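Local coordinates for protein putative L-alanine-DL-glutamate epimerase (PDB 3GO2) that probably acts as a racemase or epimerase of the mandelate racemase/muconate lactonizing enzyme family, holding magnesium in its barrel domain, at residues S266-L271 and N284-A289; F242-D247 and S261-S266; E276-F281 and A305-A310; I313-H318 and A334-L339. All coordinates share one frame; numbering follows the deposited sequence.

Interaction 1 of 4, residues S266-L271 and N284-A289; sequences SSCETL and NAVDVA. With MG (magnesium ion), chain C; MG (magnesium ion), chain B.
Ser266 and Ser267 run parallel to Val288 and Ala289 as neighbouring strands, with the CA atoms of Ser266 and Val288 4.6 Å apart. One backbone hydrogen bond joins the two segments, Ser267 N to Val288 O at 3.2 Å, and the same oxygen receives a CA-H...O contact from Ser266. On the face of Ser266 and Val288 their CB atoms meet at 3.9 Å. On the face that carries Ser267 and Ala289, one methyl touches two residues: Val286 CG1, anti to its own carbonyl carbon (chi1 -60°), meets Ser267 CB at 3.6 Å and Cys268 SG at 4.1 Å. Ser267 OG serves the other neighbour in the sheet, hydrogen-bonding to Ile246 O. Past the strand, Cys268 to Leu271 form a type I turn, closed by Leu271 N and Cys268 O at 3.0 Å. The turn sends its two central residues to different magnesium ions. Glu269, extended beyond CG, places OE2 2.6 Å from one ion, which Asp219 also binds. Thr270 binds the other ion through its backbone O, at 2.4 Å; further ligands there include Tyr249 of the same chain and the backbone O of Pro78 of a third subunit. Parallel strands bridged by helix 273-282 make this a beta-alpha-beta unit of the TIM barrel, with a metal ligand just past the C-terminal end of a strand, as in the enolase superfamily.

Interaction 2 of 4, residues F242-D247 and S261-S266; sequences FWVEID and SPHPIS
Residues Trp243 to Ile246 pair in parallel with Pro264 to Ser266, although the touching parts as a whole diverge by 57°. Val244 N donates to Pro264 O at 2.8 Å, Ser266 N to Val244 O and Ile246 N to Ser266 O. On the face of Glu245 and Ser266, the serine lies over the indole of Trp243: its CB sits 3.8 Å from the centroid of the five-membered ring, a CH-pi contact, while OG lies 3.1 Å above the ring plane, toward the rim. Trp243 CG, set between its backbone N and carbonyl carbon (chi1 78°), comes 3.4 Å from Ser266 OG. The indole NE1 makes a weak hydrogen bond to Glu245 OE2, 3.0 Å away. Ser266 OG also packs against Glu245 CB at 3.2 Å. On the other face Val244 CG2 touches His263 CB at 3.9 Å, the two side chains crossing obliquely, and Val244 CB meets Ile265 CD1 at 4.1 Å. Glu245 belongs to the magnesium site, and its OE2 forms a salt bridge to Lys163, a residue seen to bind 2-oxoglutarate in a structure of this protein. The indole and serine thus lie in the second shell of the metal site, one by a weak bond and one by contact, and probably help to fix where the carboxylate stands.

Interaction 3 of 4, residues E276-F281 and A305-A310; sequences EFKPFF and AAFADA
Phe281 and Phe307 join two neighbouring helices of the outer layer of a TIM barrel, 273-282 and 298-310, which run nearly parallel there. The axes of the short segments approach to 10.9 Å and their directions differ by 14°, a gap across which the two phenylalanines meet. Their planes lie 25° apart with centroids separated by 5.2 Å, offset enough that little of one ring lies over the other, and the contact is made at Phe281 CD2 and Phe307 CE2, 3.3 Å apart. Phe307 has CG anti to its backbone N (chi1 175°), and its ring reaches the backbone of the other helix, where Lys278 CA sits at the ring edge, 3.7 Å from CE2. The lysine side chain crosses the ring at about a right angle, CB lying 3.8 Å from Phe307 CZ, and ends in a salt bridge between NZ and Asp282. His311 meets both phenylalanine rings edge-to-face, extending the aromatic cluster. Helix 273-282 is kinked here: Pro279 has no N-H to give, and Phe280 N makes a weak bond to Phe277 O, three residues back. Toward the helix carrying Ala308, Phe281 also presents CE2, which rests 3.8 Å from the methyl CB of that alanine.

Interaction 4 of 4, residues I313-H318 and A334-L339; sequences INVAPH and AAVPNL
Asn338 grips segment 313-318 at two points, once through its side chain and once through its backbone. Its ND2 donates to Ile313 O at 3.0 Å in an almost straight bond (170° at the hydrogen) that lies in both the amide and the carbonyl planes. Two residues on, Val315 N donates to Asn338 O at 2.8 Å. Asn338 is the centre of an inverse gamma turn; its CG, between backbone N and carbonyl carbon (chi1 54°), lies 4.0 Å from Ile313 O. A further bond from ND2 to Ala305 O shares the amide with a helix, so two carbonyls fix its rotation. Asn314 sets OD1 3.2 Å from Asn338 CB, with the two amide planes 66° apart; the polar end of Asn314 is bonded by Asn190, Ala188 and Lys225 of a second subunit. Apolar contacts complete the join: Val315 CG2 touches Val336 CG1 at 3.9 Å, the side chains crossing at about a right angle, and Pro317 CD meets Leu339 CD1 at 3.8 Å. Val315 and Leu339 form a single backbone bridge. Strand 314-317 pairs with 288-291 of the barrel sheet, helix 298-310 packs on Val315 and Asn338, and helix 323-335, which leads into residues 336-339, covers Pro317 and Leu339.

Overall arrangement
All four contacts fall within the enolase C-terminal barrel domain. Interactions 2 and 1 follow each other along the chain as successive beta-alpha-beta units, share Ser266 on strand 265-267, and have centres about 9 Å apart. Interaction 4 continues the same sheet, since strand 314-317 pairs with 288-291, and its centre lies about 12 Å from that of interaction 1. Interaction 3 lies in the helical layer outside: its first helix links the strands of interaction 1, with which it alternates in sequence, and its second runs into interaction 4. Interactions 2 and 3, about 17 Å apart between centres, do not touch. The metal-binding turn thus rests on helix 273-282, and every contact reaches the second subunit.

Interaction 1 of 4, residues S266-L271 and N284-A289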
# COMPACT_ATOMS: atom_id res chain seq x y z
N SER A 266 -12.84 -20.97 4.87
CA SER A 266 -12.72 -21.47 3.52
C SER A 266 -13.63 -20.69 2.58
O SER A 266 -14.65 -20.13 3.01
CB SER A 266 -13.06 -22.95 3.49
OG SER A 266 -14.40 -23.16 3.82
N SER A 267 -13.25 -20.62 1.32
CA SER A 267 -14.04 -19.91 0.32
C SER A 267 -13.62 -20.36 -1.06
O SER A 267 -12.77 -21.22 -1.22
CB SER A 267 -13.86 -18.38 0.46
OG SER A 267 -14.86 -17.65 -0.22
N CYS A 268 -14.24 -19.76 -2.06
CA CYS A 268 -13.78 -19.74 -3.46
C CYS A 268 -14.44 -20.78 -4.37
O CYS A 268 -14.08 -20.83 -5.54
CB CYS A 268 -12.28 -19.85 -3.61
SG CYS A 268 -11.32 -18.70 -2.59
N GLU A 269 -15.41 -21.55 -3.86
CA GLU A 269 -15.99 -22.63 -4.65
C GLU A 269 -16.71 -22.17 -5.91
O GLU A 269 -17.01 -23.00 -6.78
CB GLU A 269 -16.94 -23.50 -3.81
CG GLU A 269 -18.32 -22.90 -3.58
CD GLU A 269 -19.18 -23.76 -2.70
OE1 GLU A 269 -20.38 -23.54 -2.69
OE2 GLU A 269 -18.67 -24.67 -2.04
N THR A 270 -17.00 -20.87 -6.01
CA THR A 270 -17.74 -20.35 -7.13
C THR A 270 -16.86 -19.59 -8.11
O THR A 270 -17.40 -18.92 -9.01
CB THR A 270 -18.95 -19.49 -6.71
OG1 THR A 270 -18.52 -18.20 -6.24
CG2 THR A 270 -19.79 -20.20 -5.67
N LEU A 271 -15.55 -19.66 -7.93
CA LEU A 271 -14.61 -18.85 -8.71
C LEU A 271 -13.93 -19.65 -9.84
O LEU A 271 -13.75 -20.88 -9.74
CB LEU A 271 -13.54 -18.27 -7.81
CG LEU A 271 -13.98 -17.45 -6.62
CD1 LEU A 271 -12.73 -16.91 -5.85
CD2 LEU A 271 -14.90 -16.31 -7.05
N ASN A 284 -5.11 -12.15 1.76
CA ASN A 284 -5.08 -13.07 2.92
C ASN A 284 -6.48 -13.43 3.36
O ASN A 284 -6.77 -13.55 4.56
CB ASN A 284 -4.33 -12.46 4.12
CG ASN A 284 -2.89 -12.27 3.86
OD1 ASN A 284 -2.21 -13.19 3.43
ND2 ASN A 284 -2.38 -11.07 4.15
N ALA A 285 -7.38 -13.62 2.40
CA ALA A 285 -8.79 -13.80 2.73
C ALA A 285 -9.14 -15.22 3.19
O ALA A 285 -10.21 -15.41 3.78
CB ALA A 285 -9.69 -13.41 1.52
N VAL A 286 -8.30 -16.22 2.89
CA VAL A 286 -8.69 -17.63 3.18
C VAL A 286 -7.62 -18.48 3.87
O VAL A 286 -6.42 -18.35 3.61
CB VAL A 286 -9.18 -18.39 1.93
CG1 VAL A 286 -10.41 -17.70 1.31
CG2 VAL A 286 -8.07 -18.56 0.93
N ASP A 287 -8.08 -19.36 4.75
CA ASP A 287 -7.25 -20.48 5.17
C ASP A 287 -7.21 -21.58 4.09
O ASP A 287 -6.14 -22.16 3.82
CB ASP A 287 -7.76 -21.07 6.47
CG ASP A 287 -7.56 -20.14 7.64
OD1 ASP A 287 -6.51 -20.21 8.28
OD2 ASP A 287 -8.44 -19.28 7.89
N VAL A 288 -8.38 -21.91 3.56
CA VAL A 288 -8.53 -23.00 2.57
C VAL A 288 -9.25 -22.50 1.34
O VAL A 288 -10.24 -21.79 1.47
CB VAL A 288 -9.32 -24.15 3.18
CG1 VAL A 288 -9.58 -25.25 2.14
CG2 VAL A 288 -8.57 -24.71 4.42
N ALA A 289 -8.75 -22.86 0.16
CA ALA A 289 -9.41 -22.52 -1.09
C ALA A 289 -10.16 -23.72 -1.64
O ALA A 289 -9.56 -24.77 -1.88
CB ALA A 289 -8.41 -21.96 -2.11
MG MG C . -18.95 -17.17 -9.32
MG MG B . -20.40 -24.87 -0.15
O HOH W 1 -21.96 -24.87 -1.03
O HOH W 2 -19.94 -22.58 0.30
O HOH W 3 -19.41 -16.71 -11.59
O HOH W 4 -17.08 -15.56 -9.86

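Interaction 2 of 4, residues F242-D247 and S261-S266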
# COMPACT_ATOMS: atom_id res chain seq x y z
N PHE A 242 -13.88 -27.11 12.09
CA PHE A 242 -12.82 -27.46 11.13
C PHE A 242 -12.64 -26.32 10.15
O PHE A 242 -11.52 -25.92 9.83
CB PHE A 242 -13.25 -28.73 10.42
CG PHE A 242 -12.30 -29.25 9.40
CD1 PHE A 242 -11.48 -30.34 9.67
CD2 PHE A 242 -12.28 -28.74 8.11
CE1 PHE A 242 -10.66 -30.86 8.69
CE2 PHE A 242 -11.43 -29.25 7.14
CZ PHE A 242 -10.64 -30.32 7.43
N TRP A 243 -13.76 -25.77 9.69
CA TRP A 243 -13.76 -24.54 8.95
C TRP A 243 -15.14 -23.89 9.00
O TRP A 243 -16.16 -24.56 9.25
CB TRP A 243 -13.24 -24.71 7.52
CG TRP A 243 -14.11 -25.30 6.43
CD1 TRP A 243 -15.45 -25.10 6.21
CD2 TRP A 243 -13.64 -26.09 5.35
NE1 TRP A 243 -15.85 -25.75 5.07
CE2 TRP A 243 -14.75 -26.36 4.51
CE3 TRP A 243 -12.37 -26.59 4.97
CZ2 TRP A 243 -14.63 -27.12 3.35
CZ3 TRP A 243 -12.26 -27.34 3.83
CH2 TRP A 243 -13.39 -27.61 3.02
N VAL A 244 -15.16 -22.59 8.72
CA VAL A 244 -16.39 -21.86 8.43
C VAL A 244 -16.24 -21.35 6.99
O VAL A 244 -15.28 -20.66 6.64
CB VAL A 244 -16.62 -20.68 9.37
CG1 VAL A 244 -17.89 -19.93 8.97
CG2 VAL A 244 -16.69 -21.15 10.79
N GLU A 245 -17.18 -21.77 6.16
CA GLU A 245 -17.14 -21.55 4.73
C GLU A 245 -18.05 -20.39 4.35
O GLU A 245 -19.25 -20.39 4.67
CB GLU A 245 -17.58 -22.84 4.04
CG GLU A 245 -17.47 -22.88 2.57
CD GLU A 245 -17.76 -24.29 1.99
OE1 GLU A 245 -17.99 -24.38 0.77
OE2 GLU A 245 -17.71 -25.30 2.74
N ILE A 246 -17.44 -19.40 3.69
CA ILE A 246 -18.12 -18.16 3.35
C ILE A 246 -17.79 -17.82 1.90
O ILE A 246 -16.64 -17.58 1.59
CB ILE A 246 -17.64 -17.00 4.23
CG1 ILE A 246 -17.97 -17.26 5.71
CG2 ILE A 246 -18.27 -15.65 3.75
CD1 ILE A 246 -17.39 -16.24 6.71
N ASP A 247 -18.80 -17.81 1.03
CA ASP A 247 -18.64 -17.35 -0.34
C ASP A 247 -18.86 -15.84 -0.37
O ASP A 247 -19.76 -15.32 0.28
CB ASP A 247 -19.59 -18.08 -1.26
CG ASP A 247 -19.30 -19.54 -1.32
OD1 ASP A 247 -18.16 -19.90 -1.70
OD2 ASP A 247 -20.21 -20.32 -0.96
N SER A 261 -11.53 -13.93 12.70
CA SER A 261 -12.08 -15.26 12.93
C SER A 261 -11.19 -16.10 13.80
O SER A 261 -10.00 -16.17 13.53
CB SER A 261 -12.25 -15.98 11.60
OG SER A 261 -12.82 -17.27 11.80
N PRO A 262 -11.77 -16.81 14.80
CA PRO A 262 -10.99 -17.79 15.56
C PRO A 262 -11.08 -19.17 14.93
O PRO A 262 -10.53 -20.12 15.46
CB PRO A 262 -11.68 -17.79 16.93
CG PRO A 262 -13.10 -17.57 16.60
CD PRO A 262 -13.10 -16.62 15.39
N HIS A 263 -11.76 -19.26 13.80
CA HIS A 263 -11.88 -20.49 13.02
C HIS A 263 -11.24 -20.37 11.65
O HIS A 263 -11.21 -19.30 11.07
CB HIS A 263 -13.35 -20.79 12.77
CG HIS A 263 -14.18 -20.81 14.01
ND1 HIS A 263 -13.91 -21.66 15.05
CD2 HIS A 263 -15.26 -20.08 14.38
CE1 HIS A 263 -14.79 -21.46 16.02
NE2 HIS A 263 -15.62 -20.50 15.64
N PRO A 264 -10.79 -21.49 11.10
CA PRO A 264 -10.32 -21.46 9.71
C PRO A 264 -11.44 -21.05 8.78
O PRO A 264 -12.58 -21.50 8.96
CB PRO A 264 -9.86 -22.92 9.45
CG PRO A 264 -9.65 -23.49 10.85
CD PRO A 264 -10.64 -22.82 11.72
N ILE A 265 -11.14 -20.20 7.80
CA ILE A 265 -12.13 -19.75 6.81
C ILE A 265 -11.83 -20.37 5.47
O ILE A 265 -10.68 -20.36 4.99
CB ILE A 265 -12.11 -18.21 6.65
CG1 ILE A 265 -12.47 -17.54 7.98
CG2 ILE A 265 -13.04 -17.73 5.53
CD1 ILE A 265 -13.83 -17.87 8.52
N SER A 266 -12.84 -20.97 4.87
CA SER A 266 -12.72 -21.47 3.52
C SER A 266 -13.63 -20.69 2.58
O SER A 266 -14.65 -20.13 3.01
CB SER A 266 -13.06 -22.95 3.49
OG SER A 266 -14.40 -23.16 3.82

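Interaction 3 of 4, residues E276-F281 and A305-A310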
# COMPACT_ATOMS: atom_id res chain seq x y z
N GLU A 276 -9.48 -15.14 -10.88
CA GLU A 276 -10.53 -14.84 -9.90
C GLU A 276 -10.10 -15.17 -8.48
O GLU A 276 -10.57 -14.54 -7.54
CB GLU A 276 -11.85 -15.52 -10.24
CG GLU A 276 -12.52 -14.92 -11.48
CD GLU A 276 -13.93 -15.45 -11.71
OE1 GLU A 276 -14.43 -16.22 -10.85
OE2 GLU A 276 -14.53 -15.09 -12.76
N PHE A 277 -9.21 -16.15 -8.32
CA PHE A 277 -8.73 -16.54 -7.00
C PHE A 277 -7.74 -15.51 -6.47
O PHE A 277 -7.67 -15.28 -5.26
CB PHE A 277 -8.06 -17.92 -7.03
CG PHE A 277 -9.01 -19.10 -7.01
CD1 PHE A 277 -9.16 -19.84 -5.84
CD2 PHE A 277 -9.75 -19.47 -8.12
CE1 PHE A 277 -10.03 -20.96 -5.78
CE2 PHE A 277 -10.61 -20.57 -8.07
CZ PHE A 277 -10.75 -21.29 -6.90
N LYS A 278 -6.97 -14.91 -7.38
CA LYS A 278 -5.85 -14.07 -7.01
C LYS A 278 -6.19 -12.95 -6.03
O LYS A 278 -5.46 -12.78 -5.06
CB LYS A 278 -5.16 -13.52 -8.27
CG LYS A 278 -4.03 -12.51 -8.00
CD LYS A 278 -3.36 -12.10 -9.31
CE LYS A 278 -2.77 -10.70 -9.22
NZ LYS A 278 -1.75 -10.54 -8.10
N PRO A 279 -7.27 -12.16 -6.26
CA PRO A 279 -7.53 -11.10 -5.30
C PRO A 279 -7.76 -11.58 -3.85
O PRO A 279 -7.40 -10.88 -2.90
CB PRO A 279 -8.78 -10.40 -5.85
CG PRO A 279 -8.94 -10.89 -7.19
CD PRO A 279 -8.17 -12.09 -7.42
N PHE A 280 -8.31 -12.78 -3.69
CA PHE A 280 -8.54 -13.34 -2.38
C PHE A 280 -7.23 -13.73 -1.74
O PHE A 280 -6.99 -13.44 -0.56
CB PHE A 280 -9.51 -14.52 -2.46
CG PHE A 280 -10.89 -14.10 -2.90
CD1 PHE A 280 -11.83 -13.72 -1.97
CD2 PHE A 280 -11.24 -14.08 -4.24
CE1 PHE A 280 -13.11 -13.31 -2.37
CE2 PHE A 280 -12.49 -13.69 -4.66
CZ PHE A 280 -13.44 -13.30 -3.69
N PHE A 281 -6.33 -14.36 -2.49
CA PHE A 281 -5.05 -14.76 -1.92
C PHE A 281 -4.21 -13.51 -1.59
O PHE A 281 -3.55 -13.45 -0.54
CB PHE A 281 -4.30 -15.70 -2.85
CG PHE A 281 -4.99 -17.05 -3.11
CD1 PHE A 281 -6.17 -17.43 -2.48
CD2 PHE A 281 -4.41 -17.96 -3.98
CE1 PHE A 281 -6.75 -18.65 -2.74
CE2 PHE A 281 -5.00 -19.19 -4.25
CZ PHE A 281 -6.17 -19.54 -3.61
N ALA A 305 -4.55 -24.95 -8.23
CA ALA A 305 -3.91 -25.62 -7.11
C ALA A 305 -2.43 -25.23 -6.94
O ALA A 305 -1.96 -25.01 -5.82
CB ALA A 305 -4.04 -27.14 -7.25
N ALA A 306 -1.69 -25.17 -8.04
CA ALA A 306 -0.30 -24.73 -8.01
C ALA A 306 -0.14 -23.32 -7.49
O ALA A 306 0.82 -23.01 -6.77
CB ALA A 306 0.35 -24.85 -9.41
N PHE A 307 -1.07 -22.45 -7.89
CA PHE A 307 -1.09 -21.05 -7.47
C PHE A 307 -1.32 -20.98 -5.96
O PHE A 307 -0.58 -20.26 -5.25
CB PHE A 307 -2.17 -20.30 -8.26
CG PHE A 307 -2.36 -18.88 -7.84
CD1 PHE A 307 -1.31 -17.97 -7.86
CD2 PHE A 307 -3.62 -18.42 -7.51
CE1 PHE A 307 -1.53 -16.66 -7.52
CE2 PHE A 307 -3.84 -17.12 -7.17
CZ PHE A 307 -2.79 -16.25 -7.14
N ALA A 308 -2.29 -21.75 -5.45
CA ALA A 308 -2.55 -21.82 -4.03
C ALA A 308 -1.33 -22.35 -3.28
O ALA A 308 -0.98 -21.84 -2.21
CB ALA A 308 -3.77 -22.74 -3.76
N ASP A 309 -0.66 -23.35 -3.87
CA ASP A 309 0.50 -23.95 -3.24
C ASP A 309 1.59 -22.91 -2.96
O ASP A 309 2.24 -22.96 -1.90
CB ASP A 309 1.03 -25.06 -4.14
CG ASP A 309 2.09 -25.87 -3.48
OD1 ASP A 309 1.84 -26.32 -2.34
OD2 ASP A 309 3.16 -26.03 -4.11
N ALA A 310 1.78 -21.97 -3.88
CA ALA A 310 2.82 -20.94 -3.71
C ALA A 310 2.50 -19.96 -2.61
O ALA A 310 3.43 -19.37 -2.03
CB ALA A 310 3.07 -20.20 -5.07

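Interaction 4 of 4, residues I313-H318 and A334-L339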
# COMPACT_ATOMS: atom_id res chain seq x y z
N ILE A 313 -1.49 -22.30 0.68
CA ILE A 313 -2.89 -22.56 0.90
C ILE A 313 -3.23 -23.93 0.35
O ILE A 313 -2.90 -24.23 -0.79
CB ILE A 313 -3.74 -21.48 0.16
CG1 ILE A 313 -3.48 -20.10 0.75
CG2 ILE A 313 -5.23 -21.83 0.21
CD1 ILE A 313 -4.09 -18.96 -0.07
N ASN A 314 -3.87 -24.77 1.17
CA ASN A 314 -4.34 -26.06 0.71
C ASN A 314 -5.74 -25.91 0.13
O ASN A 314 -6.50 -24.98 0.48
CB ASN A 314 -4.34 -27.07 1.88
CG ASN A 314 -2.94 -27.51 2.24
OD1 ASN A 314 -1.98 -27.17 1.55
ND2 ASN A 314 -2.80 -28.26 3.34
N VAL A 315 -6.07 -26.83 -0.77
CA VAL A 315 -7.32 -26.74 -1.55
C VAL A 315 -8.22 -27.93 -1.29
O VAL A 315 -7.75 -29.00 -0.87
CB VAL A 315 -7.03 -26.64 -3.07
CG1 VAL A 315 -6.15 -25.45 -3.37
CG2 VAL A 315 -6.35 -27.93 -3.59
N ALA A 316 -9.51 -27.74 -1.50
CA ALA A 316 -10.48 -28.83 -1.35
C ALA A 316 -11.42 -28.80 -2.54
O ALA A 316 -11.95 -27.75 -2.87
CB ALA A 316 -11.28 -28.68 -0.06
N PRO A 317 -11.67 -29.96 -3.17
CA PRO A 317 -12.67 -29.95 -4.25
C PRO A 317 -14.09 -29.71 -3.77
O PRO A 317 -14.46 -30.11 -2.65
CB PRO A 317 -12.59 -31.36 -4.84
CG PRO A 317 -11.51 -32.01 -4.19
CD PRO A 317 -10.97 -31.25 -3.07
N HIS A 318 -14.87 -29.04 -4.63
CA HIS A 318 -16.30 -28.89 -4.46
C HIS A 318 -16.95 -30.10 -5.14
O HIS A 318 -16.81 -30.31 -6.35
CB HIS A 318 -16.74 -27.60 -5.11
CG HIS A 318 -18.14 -27.21 -4.82
ND1 HIS A 318 -18.85 -26.36 -5.63
CD2 HIS A 318 -18.96 -27.50 -3.77
CE1 HIS A 318 -20.03 -26.13 -5.10
NE2 HIS A 318 -20.13 -26.82 -3.98
N ALA A 334 -6.04 -37.01 -6.06
CA ALA A 334 -4.90 -37.90 -6.08
C ALA A 334 -3.56 -37.24 -6.41
O ALA A 334 -2.51 -37.67 -5.91
CB ALA A 334 -5.18 -39.05 -7.04
N ALA A 335 -3.59 -36.20 -7.25
CA ALA A 335 -2.41 -35.60 -7.82
C ALA A 335 -1.95 -34.30 -7.14
O ALA A 335 -0.81 -33.86 -7.31
CB ALA A 335 -2.67 -35.34 -9.33
N VAL A 336 -2.85 -33.66 -6.39
CA VAL A 336 -2.54 -32.35 -5.79
C VAL A 336 -1.83 -32.51 -4.44
O VAL A 336 -2.41 -33.10 -3.53
CB VAL A 336 -3.82 -31.53 -5.60
CG1 VAL A 336 -3.53 -30.31 -4.77
CG2 VAL A 336 -4.37 -31.14 -7.00
N PRO A 337 -0.58 -32.00 -4.28
CA PRO A 337 0.06 -32.16 -2.98
C PRO A 337 -0.66 -31.41 -1.87
O PRO A 337 -0.86 -31.95 -0.78
CB PRO A 337 1.46 -31.56 -3.16
CG PRO A 337 1.33 -30.65 -4.33
CD PRO A 337 0.31 -31.31 -5.23
N ASN A 338 -1.05 -30.18 -2.16
CA ASN A 338 -1.61 -29.27 -1.16
C ASN A 338 -3.13 -29.47 -1.00
O ASN A 338 -3.91 -28.57 -1.23
CB ASN A 338 -1.24 -27.80 -1.47
CG ASN A 338 -1.62 -27.36 -2.90
OD1 ASN A 338 -1.37 -28.09 -3.87
ND2 ASN A 338 -2.20 -26.17 -3.03
N LEU A 339 -3.52 -30.69 -0.61
CA LEU A 339 -4.92 -31.09 -0.51
C LEU A 339 -5.39 -31.04 0.94
O LEU A 339 -4.88 -31.78 1.80
CB LEU A 339 -5.13 -32.51 -1.06
CG LEU A 339 -6.54 -33.09 -0.95
CD1 LEU A 339 -7.51 -32.44 -1.96
CD2 LEU A 339 -6.50 -34.62 -1.15